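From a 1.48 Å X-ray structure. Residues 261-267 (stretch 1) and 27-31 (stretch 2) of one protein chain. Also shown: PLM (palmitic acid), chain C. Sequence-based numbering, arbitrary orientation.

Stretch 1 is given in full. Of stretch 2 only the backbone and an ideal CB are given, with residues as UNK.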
# COMPACT_ATOMS: atom_id res chain seq x y z
N GLY A 261 -5.17 -6.14 0.14
CA GLY A 261 -5.05 -7.26 1.04
C GLY A 261 -6.08 -7.12 2.16
O GLY A 261 -6.64 -6.04 2.39
N ALA A 262 -6.33 -8.22 2.86
CA ALA A 262 -7.29 -8.22 3.96
C ALA A 262 -6.88 -7.25 5.06
O ALA A 262 -7.74 -6.61 5.68
CB ALA A 262 -7.43 -9.62 4.52
N VAL A 263 -5.58 -7.11 5.31
CA VAL A 263 -5.15 -6.19 6.36
C VAL A 263 -5.46 -4.74 5.98
O VAL A 263 -6.02 -4.00 6.79
CB VAL A 263 -3.65 -6.38 6.70
CG1 VAL A 263 -3.15 -5.23 7.56
CG2 VAL A 263 -3.47 -7.70 7.46
N ILE A 264 -5.13 -4.33 4.76
CA ILE A 264 -5.45 -2.97 4.36
C ILE A 264 -6.97 -2.76 4.29
O ILE A 264 -7.48 -1.75 4.76
CB ILE A 264 -4.83 -2.62 2.98
CG1 ILE A 264 -3.31 -2.68 3.06
CG2 ILE A 264 -5.30 -1.23 2.54
CD1 ILE A 264 -2.69 -1.61 3.95
N ALA A 265 -7.68 -3.73 3.73
CA ALA A 265 -9.13 -3.62 3.59
C ALA A 265 -9.86 -3.53 4.93
O ALA A 265 -10.95 -2.97 5.01
CB ALA A 265 -9.67 -4.80 2.79
N SER A 266 -9.26 -4.10 5.98
CA SER A 266 -9.85 -4.06 7.33
C SER A 266 -9.94 -2.61 7.83
O SER A 266 -10.75 -2.30 8.72
CB SER A 266 -9.00 -4.86 8.32
OG SER A 266 -9.11 -6.26 8.09
N HIS A 267 -9.11 -1.74 7.26
CA HIS A 267 -9.11 -0.33 7.63
C HIS A 267 -9.81 0.57 6.63
O HIS A 267 -10.45 1.54 7.02
CB HIS A 267 -7.68 0.14 7.84
CG HIS A 267 -7.04 -0.50 9.03
ND1 HIS A 267 -7.19 -0.01 10.31
CD2 HIS A 267 -6.33 -1.65 9.15
CE1 HIS A 267 -6.61 -0.83 11.16
NE2 HIS A 267 -6.08 -1.84 10.48
N UNK A 27 4.32 -11.66 6.90
CA UNK A 27 2.89 -11.40 7.02
C UNK A 27 2.38 -10.61 8.21
O UNK A 27 2.98 -10.64 9.29
CB UNK A 27 2.17 -12.75 7.03
N UNK A 28 1.29 -9.88 7.98
CA UNK A 28 0.58 -9.18 9.04
C UNK A 28 -0.66 -10.06 9.23
O UNK A 28 -0.91 -10.99 8.44
CB UNK A 28 0.25 -7.73 8.69
N UNK A 29 -1.44 -9.76 10.27
CA UNK A 29 -2.60 -10.58 10.60
C UNK A 29 -3.89 -9.83 10.78
O UNK A 29 -3.90 -8.66 11.15
CB UNK A 29 -2.32 -11.37 11.88
N UNK A 30 -4.98 -10.54 10.53
CA UNK A 30 -6.32 -10.03 10.70
C UNK A 30 -6.94 -10.81 11.86
O UNK A 30 -6.88 -12.04 11.90
CB UNK A 30 -7.14 -10.16 9.42
N UNK A 31 -7.51 -10.06 12.81
CA UNK A 31 -8.17 -10.64 13.98
C UNK A 31 -9.66 -10.52 13.71
O UNK A 31 -10.20 -9.41 13.63
CB UNK A 31 -7.77 -9.95 15.28
C1 PLM C . -1.32 -3.08 11.69
O1 PLM C . -0.16 -2.59 12.14
O2 PLM C . -2.06 -3.66 12.46
C2 PLM C . -1.70 -2.90 10.23
C3 PLM C . -2.35 -1.53 10.05
C4 PLM C . -2.79 -1.34 8.60
C5 PLM C . -3.39 0.06 8.44
C6 PLM C . -3.75 0.31 6.97
C7 PLM C . -4.38 1.69 6.86
C8 PLM C . -4.56 2.05 5.40
C9 PLM C . -4.87 3.54 5.33
CA PLM C . -5.63 3.84 4.05
CB PLM C . -4.62 4.04 2.94
CC PLM C . -4.70 2.87 1.98
CD PLM C . -4.96 3.40 0.58
CE PLM C . -5.23 2.22 -0.35
CF PLM C . -5.60 2.73 -1.75
CG PLM C . -4.34 3.15 -2.50

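Stretch 1 begins with Gly261 at the N-cap and continues as a helix from Ala262. One side of this helix, formed by Ala262, Val263 and Ser266, faces stretch 2. Stretch 2 ends in a strand, and the two axes approach to 8.2 Å at an angle of 46°. No hydrogen bond joins the stretches, so the fit depends on packing.

Position 27 lies in the loop before the strand. Its CA-to-CB bond points sideways, and nothing of stretch 1 lies within 5.5 Å of the ideal CB. Phi is -76° and psi 149°, an extended conformation that many residues adopt and that also suits proline. Stretch 1 sets no preference here. The residue is Pro27, with a C-gamma endo pucker, and it makes no contact with the helix.

Position 28 points toward stretch 1. Its ideal CB is 3.9 Å from Val263 CG2, so the side chain starts beside a methyl group. The palmitic acid also lies on this side, with its C2 near Val263 CG1 at 3.8 Å. No polar side chain of stretch 1 is at hand. An apolar residue with some reach would suit, such as leucine, isoleucine, methionine or phenylalanine; valine would reach less far. The residue is Leu28. Its CB packs on Val263 CG2 at 3.9 Å, and its CD2 comes to 3.6 Å from PLM C2. The side chain thus touches both the helix and the lipid. Its chi1 of -92° lies between the usual wells.

Position 29 opens the strand, with phi -129° and psi 154°. CA-to-CB points away, and its ideal CB finds nothing of stretch 1 within 5.5 Å. Large, small, polar and aromatic side chains are all compatible with the helix. Its backbone does take part, because O of this residue is 3.8 Å from Val263 CG2. The residue is Tyr29, chi1 m. Its side chain comes no closer to stretch 1 than 5.9 Å, from Tyr29 CB to Val263 CG2. It touches a crystal neighbour.

Position 30 points toward stretch 1 again, as strand alternation predicts. Its CA is 5.9 Å from the CA of Val263. The ideal CB is 4.6 Å from Ser266 OG, 4.8 Å from Val263 CG2 and 4.9 Å from Ala262 CB. This is a shallow site, mostly apolar. Ser266 OG donates a hydrogen bond to Ala262 O at 2.8 Å, so its proton is already used within the helix. A small or medium apolar residue fits; valine and isoleucine also favour a strand, and alanine would fill less of the space. The residue is Val30, chi1 t. CG2 meets Val263 CG2 at 3.7 Å and Ala262 CB at 3.8 Å, while CG1 lies 3.9 Å from Ser266 OG.

Position 31 continues the strand. CA-to-CB points sideways, with nothing of stretch 1 within 5.5 Å of the ideal CB. The helix leaves the choice open, polar or apolar. The residue is Asn31, whose ND2 is hydrogen-bonded elsewhere in the structure.

Stretch 2, residues 27-31: PLYVN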
# COMPACT_ATOMS: atom_id res chain seq x y z
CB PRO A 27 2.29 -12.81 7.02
CG PRO A 27 3.32 -13.60 7.75
CD PRO A 27 4.63 -13.08 7.16
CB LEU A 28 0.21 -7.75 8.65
CG LEU A 28 1.30 -6.75 9.07
CD1 LEU A 28 2.43 -6.73 8.04
CD2 LEU A 28 0.70 -5.36 9.24
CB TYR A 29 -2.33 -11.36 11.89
CG TYR A 29 -0.98 -12.02 11.91
CD1 TYR A 29 0.17 -11.30 12.26
CD2 TYR A 29 -0.84 -13.35 11.55
CE1 TYR A 29 1.43 -11.90 12.23
CE2 TYR A 29 0.42 -13.96 11.52
CZ TYR A 29 1.54 -13.23 11.86
OH TYR A 29 2.77 -13.83 11.84
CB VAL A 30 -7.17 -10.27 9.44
CG1 VAL A 30 -8.59 -9.79 9.68
CG2 VAL A 30 -6.56 -9.55 8.26
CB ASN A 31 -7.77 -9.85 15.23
CG ASN A 31 -6.27 -9.75 15.39
OD1 ASN A 31 -5.58 -10.77 15.37
ND2 ASN A 31 -5.76 -8.53 15.56
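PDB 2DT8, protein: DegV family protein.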